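Local coordinates for protein serine protease inhibitor 1 (Coprinopsis cinerea, PDB 3VWC) that probably inhibits serine-type endopeptidases, as a small beta-trefoil protein of the I66 peptidase inhibitor family, at residues V18-A23 against K60-A65; K31-L36 against G69-D74. All blocks are in the same frame, centred on the assembly; numbering follows the deposited sequence. Where two conformers were deposited one is given.

Contact 1. Residues V18-A23 against K60-A65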
ATOM      1  N   VAL A  18      -5.181  -0.166   5.757  1.00 10.51           N
ATOM      2  CA  VAL A  18      -4.902   0.789   4.702  0.80 10.52           C
ATOM      3  C   VAL A  18      -5.959   0.673   3.582  1.00 11.79           C
ATOM      4  O   VAL A  18      -6.337  -0.445   3.211  1.00 11.32           O
ATOM      5  CB  VAL A  18      -3.501   0.432   4.165  0.80 10.34           C
ATOM      6  CG1 VAL A  18      -3.127   1.287   2.969  0.80 13.27           C
ATOM      7  CG2 VAL A  18      -2.480   0.552   5.305  0.80 11.70           C
ATOM      8  N   GLY A  19      -6.477   1.801   3.095  1.00 11.09           N
ATOM      9  CA  GLY A  19      -7.415   1.720   1.977  1.00  9.93           C
ATOM     10  C   GLY A  19      -8.225   2.999   1.894  1.00 11.19           C
ATOM     11  O   GLY A  19      -7.685   4.096   2.092  1.00 12.21           O
ATOM     12  N   ARG A  20      -9.516   2.871   1.565  1.00 10.45           N
ATOM     13  CA  ARG A  20     -10.344   4.023   1.283  1.00 12.97           C
ATOM     14  C   ARG A  20     -11.499   4.039   2.255  1.00 12.85           C
ATOM     15  O   ARG A  20     -12.072   2.995   2.568  1.00 16.16           O
ATOM     16  CB  ARG A  20     -10.789   3.987  -0.185  1.00 12.40           C
ATOM     17  CG  ARG A  20      -9.681   4.297  -1.176  1.00 12.41           C
ATOM     18  CD  ARG A  20      -9.997   3.848  -2.615  1.00 14.44           C
ATOM     19  NE  ARG A  20     -11.102   4.657  -3.176  1.00 15.32           N
ATOM     20  CZ  ARG A  20     -11.672   4.419  -4.358  1.00 16.65           C
ATOM     21  NH1 ARG A  20     -11.294   3.398  -5.117  1.00 21.39           N
ATOM     22  NH2 ARG A  20     -12.677   5.198  -4.767  1.00 18.43           N
ATOM     23  N   PRO A  21     -11.876   5.249   2.718  1.00 16.36           N
ATOM     24  CA  PRO A  21     -12.948   5.361   3.721  1.00 18.57           C
ATOM     25  C   PRO A  21     -14.335   5.244   3.080  1.00 18.91           C
ATOM     26  O   PRO A  21     -14.436   5.191   1.858  1.00 18.73           O
ATOM     27  CB  PRO A  21     -12.764   6.792   4.244  1.00 17.62           C
ATOM     28  CG  PRO A  21     -12.248   7.541   3.094  1.00 20.87           C
ATOM     29  CD  PRO A  21     -11.276   6.551   2.400  1.00 16.07           C
ATOM     30  N   LEU A  22     -15.384   5.208   3.921  1.00 21.10           N
ATOM     31  CA  LEU A  22     -16.765   5.035   3.440  1.00 25.44           C
ATOM     32  C   LEU A  22     -17.229   6.264   2.646  1.00 23.90           C
ATOM     33  O   LEU A  22     -17.863   6.117   1.608  1.00 28.73           O
ATOM     34  CB  LEU A  22     -17.725   4.758   4.616  1.00 28.95           C
ATOM     35  CG  LEU A  22     -19.134   4.263   4.237  1.00 38.36           C
ATOM     36  CD1 LEU A  22     -19.089   2.832   3.689  1.00 43.26           C
ATOM     37  CD2 LEU A  22     -20.117   4.371   5.417  1.00 40.25           C
ATOM     38  N   ALA A  23     -16.831   7.460   3.067  1.00 24.57           N
ATOM     39  CA  ALA A  23     -17.268   8.679   2.368  1.00 26.89           C
ATOM     40  C   ALA A  23     -16.208   9.192   1.415  1.00 23.76           C
ATOM     41  O   ALA A  23     -15.142   9.617   1.853  1.00 24.70           O
ATOM     42  CB  ALA A  23     -17.631   9.775   3.355  1.00 27.83           C
ATOM     43  N   LYS A  60     -10.876  -0.806  -3.622  1.00 17.83           N
ATOM     44  CA  LYS A  60     -12.242  -0.549  -4.074  1.00 18.77           C
ATOM     45  C   LYS A  60     -12.331  -0.449  -5.603  1.00 20.73           C
ATOM     46  O   LYS A  60     -13.040   0.393  -6.163  1.00 21.39           O
ATOM     47  CB  LYS A  60     -12.809   0.683  -3.363  1.00 21.36           C
ATOM     48  CG  LYS A  60     -13.000   0.385  -1.892  1.00 21.49           C
ATOM     49  CD  LYS A  60     -13.626   1.552  -1.133  1.00 23.04           C
ATOM     50  CE  LYS A  60     -13.825   1.220   0.348  1.00 25.36           C
ATOM     51  NZ  LYS A  60     -14.564   2.324   1.097  1.00 25.56           N
ATOM     52  N   GLY A  61     -11.582  -1.314  -6.280  1.00 20.29           N
ATOM     53  CA  GLY A  61     -11.794  -1.549  -7.699  1.00 21.08           C
ATOM     54  C   GLY A  61     -10.894  -0.701  -8.566  1.00 19.66           C
ATOM     55  O   GLY A  61     -10.984  -0.743  -9.782  1.00 21.74           O
ATOM     56  N   ALA A  62     -10.118   0.197  -7.947  1.00 14.67           N
ATOM     57  CA  ALA A  62      -9.231   1.065  -8.703  1.00 13.71           C
ATOM     58  C   ALA A  62      -7.758   0.748  -8.432  1.00 12.15           C
ATOM     59  O   ALA A  62      -7.366   0.584  -7.245  1.00 14.05           O
ATOM     60  CB  ALA A  62      -9.506   2.540  -8.399  1.00 17.07           C
ATOM     61  N   PRO A  63      -6.919   0.826  -9.469  1.00 14.14           N
ATOM     62  CA  PRO A  63      -5.512   0.462  -9.246  1.00 13.41           C
ATOM     63  C   PRO A  63      -4.825   1.650  -8.589  1.00 13.63           C
ATOM     64  O   PRO A  63      -5.188   2.794  -8.856  1.00 13.78           O
ATOM     65  CB  PRO A  63      -4.972   0.238 -10.674  1.00 15.72           C
ATOM     66  CG  PRO A  63      -5.829   1.129 -11.560  1.00 13.98           C
ATOM     67  CD  PRO A  63      -7.218   1.034 -10.907  1.00 13.66           C
ATOM     68  N   VAL A  64      -3.826   1.407  -7.736  1.00 10.43           N
ATOM     69  CA  VAL A  64      -3.134   2.504  -7.075  1.00 11.65           C
ATOM     70  C   VAL A  64      -1.813   2.878  -7.719  1.00 12.30           C
ATOM     71  O   VAL A  64      -1.152   2.041  -8.388  1.00 11.58           O
ATOM     72  CB  VAL A  64      -2.987   2.247  -5.549  1.00 10.51           C
ATOM     73  CG1 VAL A  64      -4.292   1.907  -4.894  1.00 11.63           C
ATOM     74  CG2 VAL A  64      -2.063   1.040  -5.234  1.00 13.02           C
ATOM     75  N   ALA A  65      -1.431   4.139  -7.578  1.00 12.26           N
ATOM     76  CA  ALA A  65      -0.317   4.705  -8.258  1.00 13.09           C
ATOM     77  C   ALA A  65       0.174   5.901  -7.450  1.00 12.16           C
ATOM     78  O   ALA A  65      -0.617   6.512  -6.698  1.00 10.72           O
ATOM     79  CB  ALA A  65      -0.766   5.132  -9.684  1.00 13.16           C
TER
HETATM   80  O   HOH W   1     -12.862   2.925  -7.368  1.00 31.58           O
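Lys60 reaches across to Arg20 and Pro21 from the turn that joins strand 54-59 to strand 62-67 of the beta-trefoil, tying it to the loop after strand 18-19 by side-chain-to-backbone bonds. Its CB sits over one face of the Arg20 guanidinium, 3.6 Å from NH1. With CG anti to the carbonyl carbon (chi1 -68°) and the chain extended beyond it, Lys60 CD passes Arg20 CB at 3.9 Å and Lys60 CE comes within 3.3 Å of Arg20 O. At the tip, Lys60 NZ donates two hydrogen bonds, each of 3.0 Å, one to Arg20 O and one to Pro21 O. In both, the ammonium lies well above the carbonyl plane, 62° out of it at Arg20. The length of the extended lysine lets one nitrogen reach two consecutive carbonyls. The flat, multi-donor guanidinium of Arg20 serves several partners at once: NH1 bonds Cys59 O and, through a water in the guanidinium plane, is linked to Lys60 O, while NH2 makes a salt bridge with Glu24. Ala62 presents only a small methyl to NH1. Arg20 NE and Lys60 NZ are 6.0 Å apart, and the oxygens around each cationic group probably offset the cost of placing like charges close together.

Contact 2. Residues K31-L36 against G69-D74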
ATOM      1  N   LYS A  31      -8.175   9.253  -5.697  1.00 12.85           N
ATOM      2  CA  LYS A  31      -8.647   9.185  -4.324  1.00 13.28           C
ATOM      3  C   LYS A  31      -7.501   8.789  -3.413  1.00 14.55           C
ATOM      4  O   LYS A  31      -6.737   7.841  -3.727  1.00 11.38           O
ATOM      5  CB  LYS A  31      -9.792   8.195  -4.185  1.00 13.13           C
ATOM      6  CG  LYS A  31     -11.054   8.592  -5.012  1.00 15.22           C
ATOM      7  CD  LYS A  31     -11.757   9.776  -4.336  1.00 14.62           C
ATOM      8  CE  LYS A  31     -12.928  10.253  -5.237  1.00 20.90           C
ATOM      9  NZ  LYS A  31     -12.485  11.237  -6.304  1.00 19.53           N
ATOM     10  N   ARG A  32      -7.415   9.407  -2.234  1.00 11.27           N
ATOM     11  CA  ARG A  32      -6.295   9.104  -1.325  0.50 10.01           C
ATOM     12  C   ARG A  32      -6.429   7.712  -0.749  1.00  8.81           C
ATOM     13  O   ARG A  32      -7.509   7.294  -0.290  1.00 11.09           O
ATOM     14  CB  ARG A  32      -6.240  10.109  -0.177  0.50  9.47           C
ATOM     15  CG  ARG A  32      -5.696  11.478  -0.558  0.50  5.36           C
ATOM     16  CD  ARG A  32      -5.757  12.418   0.684  0.50  6.61           C
ATOM     17  NE  ARG A  32      -5.470  13.799   0.315  0.50  9.34           N
ATOM     18  CZ  ARG A  32      -5.072  14.767   1.151  0.50  9.32           C
ATOM     19  NH1 ARG A  32      -4.816  14.539   2.461  0.50  6.10           N
ATOM     20  NH2 ARG A  32      -4.827  15.959   0.636  0.50  3.79           N
ATOM     21  N   ILE A  33      -5.282   7.027  -0.717  1.00  8.68           N
ATOM     22  CA  ILE A  33      -5.174   5.822   0.077  1.00  8.14           C
ATOM     23  C   ILE A  33      -4.696   6.196   1.456  1.00  9.37           C
ATOM     24  O   ILE A  33      -3.771   6.966   1.595  1.00 10.07           O
ATOM     25  CB  ILE A  33      -4.227   4.771  -0.576  1.00  7.09           C
ATOM     26  CG1 ILE A  33      -4.742   4.315  -1.964  1.00 10.26           C
ATOM     27  CG2 ILE A  33      -4.068   3.569   0.374  1.00 10.47           C
ATOM     28  CD1 ILE A  33      -6.128   3.752  -1.961  1.00 15.25           C
ATOM     29  N   ARG A  34      -5.436   5.743   2.460  1.00 10.81           N
ATOM     30  CA  ARG A  34      -5.233   6.252   3.827  1.00 10.21           C
ATOM     31  C   ARG A  34      -5.000   5.132   4.849  1.00 10.02           C
ATOM     32  O   ARG A  34      -5.389   3.973   4.644  1.00 12.88           O
ATOM     33  CB  ARG A  34      -6.417   7.108   4.273  1.00  9.89           C
ATOM     34  CG  ARG A  34      -6.906   8.133   3.264  1.00 10.84           C
ATOM     35  CD  ARG A  34      -8.271   8.671   3.737  1.00 11.49           C
ATOM     36  NE  ARG A  34      -8.852   9.579   2.757  1.00 12.34           N
ATOM     37  CZ  ARG A  34      -8.749  10.898   2.825  1.00 13.24           C
ATOM     38  NH1 ARG A  34      -8.014  11.462   3.783  1.00 11.92           N
ATOM     39  NH2 ARG A  34      -9.375  11.667   1.938  1.00 14.69           N
ATOM     40  N   VAL A  35      -4.478   5.507   6.029  1.00 11.39           N
ATOM     41  CA  VAL A  35      -4.699   4.642   7.175  0.50  9.79           C
ATOM     42  C   VAL A  35      -6.088   4.898   7.751  1.00 12.77           C
ATOM     43  O   VAL A  35      -6.525   6.046   7.819  1.00 13.56           O
ATOM     44  CB  VAL A  35      -3.614   4.766   8.261  0.50 14.01           C
ATOM     45  CG1 VAL A  35      -2.335   3.963   7.856  0.50 10.52           C
ATOM     46  CG2 VAL A  35      -3.320   6.210   8.581  0.50 12.01           C
ATOM     47  N   LEU A  36      -6.815   3.825   8.024  1.00 12.54           N
ATOM     48  CA  LEU A  36      -8.268   3.931   8.316  1.00 13.35           C
ATOM     49  C   LEU A  36      -8.570   3.750   9.792  1.00 16.87           C
ATOM     50  O   LEU A  36      -7.994   2.887  10.421  1.00 16.29           O
ATOM     51  CB  LEU A  36      -9.026   2.869   7.501  1.00 15.83           C
ATOM     52  CG  LEU A  36      -8.842   3.047   5.980  1.00 17.13           C
ATOM     53  CD1 LEU A  36      -9.452   1.897   5.186  1.00 13.38           C
ATOM     54  CD2 LEU A  36      -9.464   4.371   5.492  1.00 16.49           C
ATOM     55  N   GLY A  69       4.505  12.108  -4.422  1.00 15.29           N
ATOM     56  CA  GLY A  69       4.931  11.571  -3.132  1.00 14.70           C
ATOM     57  C   GLY A  69       3.875  10.877  -2.300  1.00 12.53           C
ATOM     58  O   GLY A  69       4.112  10.556  -1.143  1.00 11.81           O
ATOM     59  N   LYS A  70       2.679  10.750  -2.855  1.00 10.78           N
ATOM     60  CA  LYS A  70       1.559  10.127  -2.153  1.00  9.69           C
ATOM     61  C   LYS A  70       0.907   9.056  -2.955  1.00  8.82           C
ATOM     62  O   LYS A  70       0.991   8.992  -4.197  1.00 11.23           O
ATOM     63  CB  LYS A  70       0.515  11.208  -1.773  1.00 12.71           C
ATOM     64  CG  LYS A  70       1.142  12.419  -1.056  1.00 13.37           C
ATOM     65  CD  LYS A  70       1.474  12.124   0.399  1.00 22.14           C
ATOM     66  CE  LYS A  70       1.801  13.415   1.165  1.00 25.20           C
ATOM     67  NZ  LYS A  70       0.589  14.232   1.431  1.00 37.99           N
ATOM     68  N   LEU A  71       0.190   8.203  -2.226  1.00  6.99           N
ATOM     69  CA  LEU A  71      -0.479   7.037  -2.852  1.00  8.22           C
ATOM     70  C   LEU A  71      -1.955   7.265  -3.122  1.00 11.47           C
ATOM     71  O   LEU A  71      -2.698   7.661  -2.212  1.00  9.30           O
ATOM     72  CB  LEU A  71      -0.294   5.806  -1.949  1.00  9.78           C
ATOM     73  CG  LEU A  71      -0.842   4.516  -2.518  1.00 10.27           C
ATOM     74  CD1 LEU A  71      -0.078   4.090  -3.780  1.00 10.84           C
ATOM     75  CD2 LEU A  71      -0.752   3.410  -1.446  1.00  9.50           C
ATOM     76  N   PHE A  72      -2.379   7.104  -4.389  1.00 10.95           N
ATOM     77  CA  PHE A  72      -3.815   7.298  -4.744  1.00 10.83           C
ATOM     78  C   PHE A  72      -4.375   6.114  -5.495  1.00 11.12           C
ATOM     79  O   PHE A  72      -3.612   5.405  -6.150  1.00 13.70           O
ATOM     80  CB  PHE A  72      -3.972   8.475  -5.698  1.00 11.67           C
ATOM     81  CG  PHE A  72      -3.585   9.818  -5.105  1.00  9.40           C
ATOM     82  CD1 PHE A  72      -4.599  10.687  -4.692  1.00 10.42           C
ATOM     83  CD2 PHE A  72      -2.286  10.298  -5.172  1.00  9.72           C
ATOM     84  CE1 PHE A  72      -4.251  11.975  -4.248  1.00 10.07           C
ATOM     85  CE2 PHE A  72      -1.903  11.600  -4.772  1.00 11.06           C
ATOM     86  CZ  PHE A  72      -2.916  12.468  -4.329  1.00  8.22           C
ATOM     87  N   ALA A  73      -5.687   5.957  -5.431  1.00 10.00           N
ATOM     88  CA  ALA A  73      -6.432   5.163  -6.388  1.00 10.15           C
ATOM     89  C   ALA A  73      -6.760   5.980  -7.638  1.00 13.27           C
ATOM     90  O   ALA A  73      -7.171   7.167  -7.556  1.00 14.99           O
ATOM     91  CB  ALA A  73      -7.639   4.595  -5.757  1.00 10.45           C
ATOM     92  N   ASP A  74      -6.490   5.379  -8.803  1.00 15.84           N
ATOM     93  CA  ASP A  74      -6.690   6.063 -10.106  0.70 17.89           C
ATOM     94  C   ASP A  74      -8.091   5.731 -10.601  1.00 19.67           C
ATOM     95  O   ASP A  74      -8.407   4.580 -10.920  1.00 17.63           O
ATOM     96  CB  ASP A  74      -5.621   5.645 -11.133  0.70 15.04           C
ATOM     97  CG  ASP A  74      -5.723   6.391 -12.477  0.70 13.06           C
ATOM     98  OD1 ASP A  74      -6.538   7.338 -12.599  0.70 15.24           O
ATOM     99  OD2 ASP A  74      -5.023   5.931 -13.430  0.70 15.07           O
TER
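Across from the Phe72 ring lie the backbone of Lys31 and the aliphatic part of Arg32. Lys31 O and Arg32 N both approach the ring obliquely, and in the conformer given Arg32 CG comes to 4.0 Å from Phe72 CE1. In that conformer the Arg32 and Phe72 side chains run side by side in the same direction, but the guanidinium is turned 88° against the ring; it is the methylene part of the arginine that touches, which suits a long side chain at an exposed place. The strands 31-35 and 70-73 are antiparallel neighbours in this beta-trefoil. Lys31 and Ala73 form a hydrogen-bonded pair, with Lys31 N to Ala73 O at 3.0 Å and Ala73 N to Lys31 O at 2.7 Å; Arg32 and Phe72 follow as a non-hydrogen-bonded pair. Lys31 O also receives a CA-H...O contact from Phe72 CA. Beyond the pair, Ile33 N donates an almost straight bond (169°) to Leu71 O. Ile33 and Leu71 are buried and apolar: Leu71 CG, anti to the backbone N (chi1 -176°), lies 3.9 Å from both Ile33 CB and Ile33 CG1. Leu71 CD2 meets Ile33 CG2 at 3.8 Å, and Val64 touches both side chains. At the other end of Ile33, CD1 rests 4.2 Å from Ala73 CB, whose small methyl fits between this isoleucine and Ala62 of strand 62-67.

In the fold
Contacts 1 and 2 lie with their centres about 7 Å apart and share one sheet, in which strand 18-19 neighbours 31-35 and strand 62-67 neighbours 70-73. Gly19 O to Arg34 N (2.8 Å) and Pro63 O to Asp74 N (2.9 Å) are probable hydrogen bonds joining the two contacts. Both are largely buried, yet they differ in kind. Contact 2 is direct strand pairing, with regular backbone bonds and an apolar side of isoleucine, leucine and alanine. Contact 1 brings together two segments that are not adjacent strands, and its bonds run from a lysine side chain, partly exposed, to loop carbonyls, aided by a water.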